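Local coordinates for protein lectin 2 (Agrocybe aegerita, PDB 4TQJ) that recognises N-acetylglucosamine at the non-reducing ends of glycans, using a beta-propeller scaffold, at residues 169-174 with 216-221; 158-163 with 196-201; 221-224 with 229-232; 185-190 with 204-209; 252-255 with 261-264. The protein carries 1 engineered substitution. All coordinates share one frame; numbering follows the deposited sequence.

Contact 1 (169-174 with 216-221)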
# COMPACT_ATOMS: atom_id res chain seq x y z
N LEU A 169 -25.48 -25.01 -7.38
CA LEU A 169 -24.26 -24.57 -8.01
C LEU A 169 -24.13 -25.02 -9.45
O LEU A 169 -23.44 -24.38 -10.23
CB LEU A 169 -23.06 -25.02 -7.19
CG LEU A 169 -23.03 -24.29 -5.85
CD1 LEU A 169 -22.20 -25.05 -4.84
CD2 LEU A 169 -22.51 -22.87 -6.06
N ASP A 170 -24.82 -26.10 -9.83
CA ASP A 170 -24.80 -26.53 -11.23
C ASP A 170 -25.86 -25.86 -12.12
O ASP A 170 -25.91 -26.10 -13.32
CB ASP A 170 -24.83 -28.06 -11.36
CG ASP A 170 -26.16 -28.68 -10.91
OD1 ASP A 170 -27.02 -27.98 -10.34
OD2 ASP A 170 -26.33 -29.90 -11.13
N ARG A 171 -26.68 -24.98 -11.54
CA ARG A 171 -27.77 -24.36 -12.28
C ARG A 171 -27.83 -22.83 -12.18
O ARG A 171 -28.25 -22.17 -13.13
CB ARG A 171 -29.10 -24.97 -11.82
CG ARG A 171 -29.25 -26.44 -12.19
CD ARG A 171 -30.56 -27.07 -11.69
NE ARG A 171 -31.74 -26.35 -12.17
CZ ARG A 171 -32.29 -26.51 -13.37
NH1 ARG A 171 -31.76 -27.36 -14.24
NH2 ARG A 171 -33.36 -25.80 -13.71
N HIS A 172 -27.40 -22.29 -11.05
CA HIS A 172 -27.68 -20.91 -10.67
C HIS A 172 -26.43 -20.16 -10.23
O HIS A 172 -25.41 -20.78 -9.93
CB HIS A 172 -28.71 -20.91 -9.53
CG HIS A 172 -29.88 -21.81 -9.79
ND1 HIS A 172 -30.26 -22.81 -8.91
CD2 HIS A 172 -30.72 -21.90 -10.84
CE1 HIS A 172 -31.29 -23.46 -9.41
NE2 HIS A 172 -31.59 -22.93 -10.58
N LEU A 173 -26.52 -18.84 -10.19
CA LEU A 173 -25.41 -17.99 -9.76
C LEU A 173 -25.87 -17.03 -8.67
O LEU A 173 -26.96 -16.47 -8.74
CB LEU A 173 -24.88 -17.17 -10.94
CG LEU A 173 -24.35 -17.99 -12.12
CD1 LEU A 173 -24.23 -17.11 -13.35
CD2 LEU A 173 -23.00 -18.63 -11.76
N ARG A 174 -25.03 -16.83 -7.66
CA ARG A 174 -25.37 -15.91 -6.60
C ARG A 174 -24.20 -14.99 -6.32
O ARG A 174 -23.14 -15.44 -5.91
CB ARG A 174 -25.81 -16.67 -5.34
CG ARG A 174 -27.26 -17.22 -5.44
CD ARG A 174 -27.50 -18.36 -4.46
NE ARG A 174 -26.71 -19.53 -4.83
CZ ARG A 174 -26.65 -20.66 -4.12
NH1 ARG A 174 -27.32 -20.80 -2.99
NH2 ARG A 174 -25.89 -21.66 -4.56
N PHE A 216 -30.87 -14.51 -18.88
CA PHE A 216 -29.63 -14.88 -18.22
C PHE A 216 -29.76 -16.10 -17.29
O PHE A 216 -28.93 -16.30 -16.41
CB PHE A 216 -29.04 -13.70 -17.43
CG PHE A 216 -28.68 -12.52 -18.29
CD1 PHE A 216 -27.62 -12.59 -19.19
CD2 PHE A 216 -29.38 -11.33 -18.19
CE1 PHE A 216 -27.28 -11.49 -19.98
CE2 PHE A 216 -29.05 -10.23 -18.97
CZ PHE A 216 -28.01 -10.31 -19.87
N CYS A 217 -30.79 -16.92 -17.49
CA CYS A 217 -31.02 -18.04 -16.59
C CYS A 217 -31.15 -19.37 -17.34
O CYS A 217 -31.43 -19.41 -18.54
CB CYS A 217 -32.27 -17.80 -15.74
SG CYS A 217 -32.10 -16.46 -14.58
N ILE A 218 -30.98 -20.45 -16.61
CA ILE A 218 -30.97 -21.77 -17.23
C ILE A 218 -32.28 -22.07 -17.96
O ILE A 218 -32.28 -22.68 -19.03
CB ILE A 218 -30.62 -22.85 -16.19
CG1 ILE A 218 -30.46 -24.22 -16.86
CG2 ILE A 218 -31.63 -22.85 -15.03
CD1 ILE A 218 -29.69 -25.19 -16.01
N ASP A 219 -33.40 -21.59 -17.42
CA ASP A 219 -34.70 -21.80 -18.05
C ASP A 219 -35.35 -20.51 -18.51
O ASP A 219 -36.58 -20.42 -18.63
CB ASP A 219 -35.64 -22.59 -17.12
CG ASP A 219 -35.31 -24.06 -17.10
OD1 ASP A 219 -34.66 -24.51 -18.07
OD2 ASP A 219 -35.67 -24.75 -16.13
N ALA A 220 -34.51 -19.51 -18.77
CA ALA A 220 -34.92 -18.29 -19.45
C ALA A 220 -33.75 -17.83 -20.31
O ALA A 220 -32.88 -17.10 -19.85
CB ALA A 220 -35.30 -17.21 -18.46
N GLY A 221 -33.73 -18.29 -21.56
CA GLY A 221 -32.67 -17.93 -22.47
C GLY A 221 -31.63 -19.02 -22.62
O GLY A 221 -30.68 -18.88 -23.39
O HOH W 1 -29.51 -19.71 -14.12

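Contact 2 (158-163 with 196-201)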
# COMPACT_ATOMS: atom_id res chain seq x y z
N LYS A 158 -34.72 -15.76 3.99
CA LYS A 158 -35.07 -17.14 3.69
C LYS A 158 -35.25 -17.37 2.19
O LYS A 158 -36.36 -17.65 1.72
CB LYS A 158 -36.33 -17.55 4.46
CG LYS A 158 -36.17 -17.50 5.99
CD LYS A 158 -37.33 -18.21 6.69
CE LYS A 158 -37.16 -18.21 8.21
NZ LYS A 158 -38.32 -18.84 8.91
N ASP A 159 -34.14 -17.28 1.46
CA ASP A 159 -34.15 -17.39 0.02
C ASP A 159 -32.71 -17.53 -0.43
O ASP A 159 -31.79 -17.29 0.36
CB ASP A 159 -34.76 -16.15 -0.59
CG ASP A 159 -35.42 -16.42 -1.93
OD1 ASP A 159 -35.14 -17.47 -2.56
OD2 ASP A 159 -36.22 -15.55 -2.36
N PHE A 160 -32.50 -17.93 -1.68
CA PHE A 160 -31.15 -18.12 -2.22
C PHE A 160 -30.37 -19.25 -1.54
O PHE A 160 -29.15 -19.27 -1.59
CB PHE A 160 -30.34 -16.82 -2.13
CG PHE A 160 -30.97 -15.66 -2.84
CD1 PHE A 160 -31.01 -15.61 -4.23
CD2 PHE A 160 -31.51 -14.61 -2.12
CE1 PHE A 160 -31.60 -14.55 -4.89
CE2 PHE A 160 -32.12 -13.54 -2.77
CZ PHE A 160 -32.16 -13.51 -4.16
N GLY A 161 -31.07 -20.20 -0.92
CA GLY A 161 -30.41 -21.29 -0.24
C GLY A 161 -30.62 -22.62 -0.94
O GLY A 161 -31.56 -22.79 -1.71
N TYR A 162 -29.73 -23.58 -0.67
CA TYR A 162 -29.87 -24.91 -1.21
C TYR A 162 -31.28 -25.43 -0.93
O TYR A 162 -31.92 -26.06 -1.78
CB TYR A 162 -28.81 -25.83 -0.60
CG TYR A 162 -28.73 -27.15 -1.29
CD1 TYR A 162 -27.82 -27.37 -2.31
CD2 TYR A 162 -29.60 -28.18 -0.95
CE1 TYR A 162 -27.76 -28.58 -2.96
CE2 TYR A 162 -29.55 -29.40 -1.60
CZ TYR A 162 -28.62 -29.60 -2.61
OH TYR A 162 -28.56 -30.80 -3.27
N ASP A 163 -31.77 -25.15 0.28
CA ASP A 163 -33.12 -25.56 0.67
C ASP A 163 -34.02 -24.33 0.89
O ASP A 163 -34.83 -24.30 1.83
CB ASP A 163 -33.05 -26.41 1.95
CG ASP A 163 -34.28 -27.28 2.15
OD1 ASP A 163 -34.85 -27.75 1.14
OD2 ASP A 163 -34.67 -27.51 3.32
N PHE A 196 -32.94 -12.41 -9.84
CA PHE A 196 -33.61 -11.83 -8.69
C PHE A 196 -32.64 -10.89 -8.00
O PHE A 196 -31.44 -11.13 -8.00
CB PHE A 196 -34.01 -12.91 -7.66
CG PHE A 196 -35.09 -13.86 -8.12
CD1 PHE A 196 -36.44 -13.53 -7.98
CD2 PHE A 196 -34.77 -15.11 -8.65
CE1 PHE A 196 -37.45 -14.41 -8.39
CE2 PHE A 196 -35.77 -15.99 -9.06
CZ PHE A 196 -37.11 -15.64 -8.93
N ILE A 197 -33.17 -9.84 -7.39
CA ILE A 197 -32.38 -8.97 -6.52
C ILE A 197 -33.00 -8.95 -5.13
O ILE A 197 -34.23 -8.94 -5.01
CB ILE A 197 -32.36 -7.52 -7.03
CG1 ILE A 197 -31.84 -7.44 -8.46
CG2 ILE A 197 -31.52 -6.63 -6.09
CD1 ILE A 197 -30.40 -7.83 -8.62
N SER A 198 -32.17 -8.98 -4.10
CA SER A 198 -32.62 -8.61 -2.75
C SER A 198 -31.83 -7.41 -2.31
O SER A 198 -30.61 -7.49 -2.14
CB SER A 198 -32.39 -9.74 -1.75
OG SER A 198 -33.42 -10.68 -1.85
N ARG A 199 -32.53 -6.29 -2.13
CA ARG A 199 -31.89 -5.02 -1.83
C ARG A 199 -31.32 -5.05 -0.43
O ARG A 199 -31.99 -5.47 0.51
CB ARG A 199 -32.90 -3.88 -1.92
CG ARG A 199 -33.90 -4.03 -3.04
CD ARG A 199 -35.07 -3.05 -2.89
NE ARG A 199 -34.68 -1.70 -3.31
CZ ARG A 199 -34.68 -1.29 -4.57
NH1 ARG A 199 -35.05 -2.12 -5.54
NH2 ARG A 199 -34.31 -0.04 -4.86
N ASN A 200 -30.08 -4.60 -0.31
CA ASN A 200 -29.47 -4.36 0.98
C ASN A 200 -30.02 -3.05 1.52
O ASN A 200 -29.82 -2.00 0.92
CB ASN A 200 -27.96 -4.28 0.82
CG ASN A 200 -27.23 -4.13 2.14
OD1 ASN A 200 -27.74 -3.51 3.08
ND2 ASN A 200 -26.04 -4.67 2.20
N ASN A 201 -30.74 -3.11 2.63
CA ASN A 201 -31.38 -1.90 3.15
C ASN A 201 -30.40 -0.89 3.74
O ASN A 201 -30.69 0.30 3.77
CB ASN A 201 -32.48 -2.26 4.16
CG ASN A 201 -33.70 -2.85 3.48
OD1 ASN A 201 -34.18 -2.31 2.48
ND2 ASN A 201 -34.20 -3.96 4.00

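Contact 3 (221-224 with 229-232)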
# COMPACT_ATOMS: atom_id res chain seq x y z
N GLY A 221 -33.73 -18.29 -21.56
CA GLY A 221 -32.67 -17.93 -22.47
C GLY A 221 -31.63 -19.02 -22.62
O GLY A 221 -30.68 -18.88 -23.39
N GLY A 222 -31.82 -20.11 -21.88
CA GLY A 222 -30.96 -21.28 -22.00
C GLY A 222 -29.52 -21.08 -21.51
O GLY A 222 -28.60 -21.71 -22.01
N TRP A 223 -29.33 -20.19 -20.54
CA TRP A 223 -28.00 -19.90 -20.00
C TRP A 223 -27.47 -21.03 -19.11
O TRP A 223 -28.04 -21.29 -18.05
CB TRP A 223 -28.05 -18.58 -19.22
CG TRP A 223 -28.31 -17.41 -20.13
CD1 TRP A 223 -29.52 -17.02 -20.65
CD2 TRP A 223 -27.33 -16.52 -20.67
NE1 TRP A 223 -29.34 -15.93 -21.48
CE2 TRP A 223 -28.01 -15.61 -21.51
CE3 TRP A 223 -25.94 -16.40 -20.53
CZ2 TRP A 223 -27.34 -14.58 -22.20
CZ3 TRP A 223 -25.28 -15.39 -21.22
CH2 TRP A 223 -25.98 -14.50 -22.05
N LYS A 224 -26.39 -21.69 -19.50
CA LYS A 224 -25.86 -22.80 -18.70
C LYS A 224 -24.58 -22.47 -17.93
O LYS A 224 -23.70 -21.76 -18.43
CB LYS A 224 -25.63 -24.04 -19.56
CG LYS A 224 -26.84 -24.52 -20.35
CD LYS A 224 -26.42 -25.75 -21.14
CE LYS A 224 -27.37 -26.08 -22.28
NZ LYS A 224 -26.83 -27.18 -23.13
N PRO A 229 -20.82 -17.95 -19.24
CA PRO A 229 -20.46 -17.15 -18.07
C PRO A 229 -21.29 -15.86 -17.96
O PRO A 229 -21.57 -15.23 -18.98
CB PRO A 229 -18.98 -16.82 -18.30
CG PRO A 229 -18.73 -17.10 -19.76
CD PRO A 229 -19.67 -18.21 -20.11
N ARG A 230 -21.68 -15.50 -16.74
CA ARG A 230 -22.40 -14.26 -16.50
C ARG A 230 -21.71 -13.44 -15.42
O ARG A 230 -21.16 -14.00 -14.46
CB ARG A 230 -23.85 -14.53 -16.10
CG ARG A 230 -24.76 -14.83 -17.30
CD ARG A 230 -25.78 -15.91 -16.94
NE ARG A 230 -25.16 -17.24 -16.93
CZ ARG A 230 -25.69 -18.32 -16.36
NH1 ARG A 230 -26.86 -18.24 -15.72
NH2 ARG A 230 -25.05 -19.48 -16.41
N PHE A 231 -21.79 -12.13 -15.56
CA PHE A 231 -21.08 -11.21 -14.68
C PHE A 231 -21.95 -10.04 -14.25
O PHE A 231 -22.88 -9.64 -14.96
CB PHE A 231 -19.86 -10.63 -15.40
CG PHE A 231 -19.02 -11.65 -16.09
CD1 PHE A 231 -17.94 -12.24 -15.44
CD2 PHE A 231 -19.30 -12.03 -17.40
CE1 PHE A 231 -17.14 -13.17 -16.08
CE2 PHE A 231 -18.51 -12.98 -18.05
CZ PHE A 231 -17.42 -13.54 -17.39
N VAL A 232 -21.62 -9.46 -13.11
CA VAL A 232 -22.19 -8.17 -12.73
C VAL A 232 -21.07 -7.15 -12.65
O VAL A 232 -20.01 -7.43 -12.10
CB VAL A 232 -22.98 -8.25 -11.41
CG1 VAL A 232 -24.26 -9.04 -11.63
CG2 VAL A 232 -22.13 -8.89 -10.33
O HOH W 2 -26.99 -21.49 -15.56

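Contact 4 (185-190 with 204-209)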
# COMPACT_ATOMS: atom_id res chain seq x y z
N LEU A 185 -23.89 -3.44 -0.77
CA LEU A 185 -23.92 -4.64 -1.60
C LEU A 185 -25.26 -5.37 -1.55
O LEU A 185 -25.69 -5.80 -0.48
CB LEU A 185 -22.81 -5.60 -1.19
CG LEU A 185 -21.39 -5.13 -1.48
CD1 LEU A 185 -20.40 -6.11 -0.89
CD2 LEU A 185 -21.17 -4.98 -2.97
N ASP A 186 -25.90 -5.54 -2.70
CA ASP A 186 -27.16 -6.28 -2.76
C ASP A 186 -26.91 -7.73 -3.16
O ASP A 186 -25.79 -8.08 -3.54
CB ASP A 186 -28.10 -5.62 -3.76
CG ASP A 186 -28.17 -4.13 -3.56
OD1 ASP A 186 -28.47 -3.71 -2.42
OD2 ASP A 186 -27.89 -3.38 -4.52
N ILE A 187 -27.94 -8.56 -3.05
CA ILE A 187 -27.86 -9.94 -3.50
C ILE A 187 -28.41 -10.03 -4.93
O ILE A 187 -29.52 -9.58 -5.21
CB ILE A 187 -28.66 -10.90 -2.59
CG1 ILE A 187 -28.02 -10.99 -1.20
CG2 ILE A 187 -28.78 -12.28 -3.24
CD1 ILE A 187 -28.85 -11.75 -0.15
N VAL A 188 -27.61 -10.59 -5.82
CA VAL A 188 -28.03 -10.80 -7.20
C VAL A 188 -28.01 -12.29 -7.48
O VAL A 188 -26.95 -12.90 -7.47
CB VAL A 188 -27.07 -10.12 -8.18
CG1 VAL A 188 -27.52 -10.39 -9.60
CG2 VAL A 188 -27.00 -8.61 -7.89
N GLY A 189 -29.18 -12.86 -7.75
CA GLY A 189 -29.27 -14.29 -8.01
C GLY A 189 -29.85 -14.65 -9.37
O GLY A 189 -30.93 -14.19 -9.73
N PHE A 190 -29.11 -15.46 -10.13
CA PHE A 190 -29.58 -15.93 -11.43
C PHE A 190 -30.25 -17.27 -11.19
O PHE A 190 -29.58 -18.29 -11.06
CB PHE A 190 -28.40 -16.10 -12.40
CG PHE A 190 -27.71 -14.81 -12.76
CD1 PHE A 190 -27.81 -14.29 -14.05
CD2 PHE A 190 -26.96 -14.13 -11.81
CE1 PHE A 190 -27.18 -13.11 -14.37
CE2 PHE A 190 -26.32 -12.94 -12.13
CZ PHE A 190 -26.43 -12.42 -13.41
N GLY A 204 -28.15 -4.04 7.82
CA GLY A 204 -27.99 -5.45 8.11
C GLY A 204 -29.20 -6.27 7.73
O GLY A 204 -29.30 -7.44 8.13
N THR A 205 -30.14 -5.68 6.98
CA THR A 205 -31.27 -6.44 6.44
C THR A 205 -31.38 -6.41 4.91
O THR A 205 -30.93 -5.46 4.26
CB THR A 205 -32.63 -6.01 7.07
OG1 THR A 205 -33.04 -4.75 6.52
CG2 THR A 205 -32.52 -5.90 8.58
N PHE A 206 -31.98 -7.45 4.36
CA PHE A 206 -32.23 -7.54 2.92
C PHE A 206 -33.73 -7.64 2.68
O PHE A 206 -34.42 -8.40 3.36
CB PHE A 206 -31.55 -8.77 2.32
CG PHE A 206 -30.05 -8.73 2.36
CD1 PHE A 206 -29.34 -8.13 1.33
CD2 PHE A 206 -29.35 -9.31 3.40
CE1 PHE A 206 -27.96 -8.09 1.34
CE2 PHE A 206 -27.97 -9.28 3.42
CZ PHE A 206 -27.27 -8.67 2.39
N ALA A 207 -34.22 -6.89 1.71
CA ALA A 207 -35.62 -7.00 1.29
C ALA A 207 -35.90 -8.35 0.64
O ALA A 207 -34.97 -9.06 0.22
CB ALA A 207 -35.95 -5.88 0.32
N PRO A 208 -37.18 -8.73 0.57
CA PRO A 208 -37.54 -9.96 -0.14
C PRO A 208 -37.09 -9.92 -1.60
O PRO A 208 -37.09 -8.85 -2.22
CB PRO A 208 -39.07 -9.97 -0.03
CG PRO A 208 -39.32 -9.32 1.30
CD PRO A 208 -38.31 -8.20 1.36
N ALA A 209 -36.70 -11.08 -2.13
CA ALA A 209 -36.25 -11.16 -3.52
C ALA A 209 -37.33 -10.73 -4.49
O ALA A 209 -38.52 -11.01 -4.29
CB ALA A 209 -35.76 -12.55 -3.84

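Contact 5 (252-255 with 261-264)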
# COMPACT_ATOMS: atom_id res chain seq x y z
N TRP A 252 -24.45 -10.53 -24.35
CA TRP A 252 -25.73 -9.89 -24.12
C TRP A 252 -25.66 -9.06 -22.84
O TRP A 252 -25.14 -9.54 -21.83
CB TRP A 252 -26.79 -10.97 -23.91
CG TRP A 252 -27.10 -11.72 -25.16
CD1 TRP A 252 -26.49 -12.86 -25.62
CD2 TRP A 252 -28.11 -11.39 -26.12
NE1 TRP A 252 -27.06 -13.25 -26.82
CE2 TRP A 252 -28.06 -12.37 -27.14
CE3 TRP A 252 -29.06 -10.37 -26.20
CZ2 TRP A 252 -28.93 -12.34 -28.24
CZ3 TRP A 252 -29.91 -10.34 -27.31
CH2 TRP A 252 -29.85 -11.33 -28.30
N VAL A 253 -26.16 -7.82 -22.87
CA VAL A 253 -26.28 -7.06 -21.64
C VAL A 253 -27.65 -6.45 -21.38
O VAL A 253 -28.43 -6.19 -22.31
CB VAL A 253 -25.15 -5.98 -21.44
CG1 VAL A 253 -23.95 -6.22 -22.34
CG2 VAL A 253 -25.70 -4.59 -21.58
N ALA A 254 -27.94 -6.26 -20.10
CA ALA A 254 -29.10 -5.51 -19.67
C ALA A 254 -28.60 -4.45 -18.69
O ALA A 254 -27.96 -4.77 -17.67
CB ALA A 254 -30.10 -6.41 -19.00
N LEU A 255 -28.89 -3.19 -19.00
CA LEU A 255 -28.35 -2.09 -18.22
C LEU A 255 -29.25 -1.68 -17.04
O LEU A 255 -30.48 -1.64 -17.15
CB LEU A 255 -28.06 -0.89 -19.12
CG LEU A 255 -27.08 -1.07 -20.29
CD1 LEU A 255 -27.12 0.18 -21.16
CD2 LEU A 255 -25.65 -1.34 -19.81
N VAL A 261 -33.40 -1.23 -11.60
CA VAL A 261 -34.33 -1.60 -12.67
C VAL A 261 -33.55 -1.83 -13.97
O VAL A 261 -32.81 -0.95 -14.42
CB VAL A 261 -35.38 -0.48 -12.92
CG1 VAL A 261 -36.35 -0.92 -14.02
CG2 VAL A 261 -36.13 -0.14 -11.63
N PHE A 262 -33.76 -3.00 -14.59
CA PHE A 262 -33.00 -3.37 -15.79
C PHE A 262 -33.77 -3.23 -17.10
O PHE A 262 -34.95 -3.58 -17.18
CB PHE A 262 -32.42 -4.78 -15.64
CG PHE A 262 -31.37 -4.86 -14.57
CD1 PHE A 262 -30.04 -4.69 -14.88
CD2 PHE A 262 -31.73 -5.04 -13.24
CE1 PHE A 262 -29.07 -4.73 -13.88
CE2 PHE A 262 -30.77 -5.09 -12.24
CZ PHE A 262 -29.44 -4.93 -12.56
N GLY A 263 -33.07 -2.73 -18.12
CA GLY A 263 -33.62 -2.56 -19.45
C GLY A 263 -33.58 -3.82 -20.30
O GLY A 263 -33.23 -4.90 -19.81
N GLN A 264 -33.95 -3.70 -21.56
CA GLN A 264 -34.02 -4.87 -22.43
C GLN A 264 -32.65 -5.51 -22.64
O GLN A 264 -31.62 -4.84 -22.58
CB GLN A 264 -34.69 -4.53 -23.77
CG GLN A 264 -34.00 -3.43 -24.53
CD GLN A 264 -34.67 -3.14 -25.87
OE1 GLN A 264 -35.11 -2.01 -26.12
NE2 GLN A 264 -34.74 -4.16 -26.74
O HOH W 3 -30.35 -2.77 -21.35

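Contact 1 (169-174 with 216-221)
R171 NH2 is gripped by two carboxylates. Across the contact it meets D219 OD2 in a long salt bridge of 3.5 Å; its stronger partner is D192, whose OD1 also accepts a hydrogen bond from H172 NE2. D219 OD2 lies at the edge of the guanidinium, in its plane, yet the carboxylate and guanidinium planes stand 61° apart, so this is a single-point contact and not a paired one. The bend that turns the R171 guanidinium over the isoleucine is at chi3 (56°). There I218 comes in beneath one face at about a right angle, with CD1 3.5 Å from R171 NH1 and CG2 3.7 Å from R171 NH2. The guanidinium is thus held at its edge by charge and backed on a face by methyl groups. Nearer the backbone, R171 CB sits 3.4 Å above the plane of the H172 ring, over its centre, while H172 ND1 takes a hydrogen bond from R168 N. The main chains are joined by a water, which donates to R171 O (2.9 Å) and accepts from I218 N (3.0 Å). I218 and D219 are the central residues of a type I turn from C217 to A220, closed by a bond from A220 N to C217 O of 3.1 Å. D219 is exposed and R171 partly so, while H172 is buried. Here the approach to strand 173-177, first of the blade's own four strands in sequence, meets the loop leaving the same sheet for the next one, the kind of junction that recurs between blades of a beta-propeller.

Contact 2 (158-163 with 196-201)
F160 and S198 make the closest approach, and it is a van der Waals one: S198 OG lies 3.3 Å from F160 CE2, at the edge of the ring and in its plane. That hydroxyl is hydrogen-bonded to A207 O, so the aromatic edge borders a polar atom already satisfied. The apolar part is equally edge-on. F196 CB lies 4.0 Å from F160 CZ, and since the F196 ring leads away from the contact, its methylene does the touching and the two rings do not stack.

No hydrogen bond crosses between the segments; within 158-163, D159 OD1 accepts one from F160 N at 2.8 Å, somewhat bent at 140°, using the anti side of the carboxylate with the donor 29° out of its plane. The carboxylate carbon, D159 CG, lies over one face of the F160 ring, offset toward the rim. F160 has a positive phi of 65° and forms a G1 beta bulge with G161, the kink from which its ring projects.

The loop carrying F160 leaves the outermost strand 154-157 of one blade for strand 173-177 of the next, where R174 NH1 bonds to F160 O. Its ring reaches strand 195-198 and also packs on I187 of the adjoining strand 186-190.

Contact 3 (221-224 with 229-232)
R230 leaves its strand with two bends, at chi2 (142°, well short of fully extended) and chi3 (-77°), and these fold its guanidinium across W223. What lies under the flat group is W223 CB, 3.6 Å from its plane and over its centre. The aliphatic part of the arginine runs beside the benzene half of the indole, with R230 CD 3.6 Å from W223 CE3. Ring and guanidinium planes are 43° apart, which rules out a parallel cation-pi stack.

Each guanidinium nitrogen has a partner. At the edge of the group and in its plane lies a water that accepts from R230 NH2 (2.9 Å) and donates to W223 O (2.7 Å). R230 NE bonds to H228 O and NH1 to F216 O. R230 stands at the start of strand 230-233, the innermost strand of a beta-propeller blade, while W223 belongs to the loop arriving from the outer strand of the preceding blade; the arginine therefore ties the incoming loop to the strand it feeds.

W223 is fixed at its other end by a bond from NE1 to N215 OD1, and its ring meets that of F216. K224 N bonds to H228 ND1.

Contact 4 (185-190 with 204-209)
I187 and F206 form the tight part of this contact. I187 CD1 stands over the face of the F206 ring, 4.0 Å from its centroid and only 11° off the ring normal, a well-centred CH-pi contact. Behind it I187 CG1 comes within 3.9 Å of F206 CE1, so two successive carbons of the isoleucine lie against the aromatic group, and the two side chains cross at about a right angle. Reach comes from the extended isoleucine chain, whose chi2 of 172° carries the terminal methyl outward over the ring. At the edge of F206, near its plane, lies L185 O, 3.7 Å from CE1; this carbonyl takes its hydrogen bond from N200 ND2. I187 is covered further by S198 and L176.

Elsewhere the two segments part. The L185 side chain leads away and comes no nearer than 6.3 Å to 204-209. G204 and T205, on the partly exposed side, stay clear of 185-190, and T205 OG1 turns instead to D203 and N201. Past the ring, A207 and the exposed P208 run on without touching strand 186-190.

F206 therefore bends in from the loop between strands 195-198 and 210-213 to cover the beginning of strand 186-190, within one FG-GAP-like repeat of the propeller. No hydrogen bond crosses between the segments: the contact is held by dispersion and shape, and the polar atom at its border, L185 O, finds its partner in N200.

Contact 5 (252-255 with 261-264)
L255, A254 and F262 contribute most of the buried surface in this antiparallel hairpin, which links strand 251-254 to the outermost strand 266-269 of a beta-propeller blade. L255 takes part through its main chain, its side chain pointing away. L255 O receives the one direct hydrogen bond between the segments, from G263 N at 3.0 Å and nearly straight at 162°, the donor tilted 18° from the carbonyl plane. The same oxygen has a CA-H...O contact with F262 CA, 3.3 Å away.

A254 faces the returning chain. Its CB lies 3.6 Å from G263 O and 4.4 Å from F262 CB, and its carbonyl comes up to the edge of the F262 ring, in plane, with A254 O 3.5 Å from F262 CD1. With CG anti to its own carbonyl carbon (chi1 -66°), F262 brings its ring edge to this oxygen; from there it also packs against V212 and I213 of the preceding blade, bringing the hairpin against its neighbour.

Farther along, V253 pairs through its backbone with K266. Between that pair and the G263 bond, a water joins the two chains, accepting from L255 N at 2.8 Å and donating to Q264 O at 2.7 Å.

Overall arrangement
The chain forms seven antiparallel sheets, the blades of the propeller, and the five contacts centre on two of them, 173-213 and 230-269, with contact 2 taking in the loop from the blade before. Contacts 2 and 4, centres about 5 Å apart, cross along the chain and share neighbouring strands 186-190 and 195-198. Contact 1 reaches that sheet through strand 173-177 and brackets contact 4 in sequence. Contact 3 follows, sharing G221 with contact 1 (centres about 6 Å apart); contact 5, in the same blade, has its centre about 13 Å from that of contact 3. F216 touches W252 and A254, linking contacts 1 and 5. Contacts 4 and 5 lie within single blades; contacts 1, 2 and 3 lie where the chain passes from blade to blade.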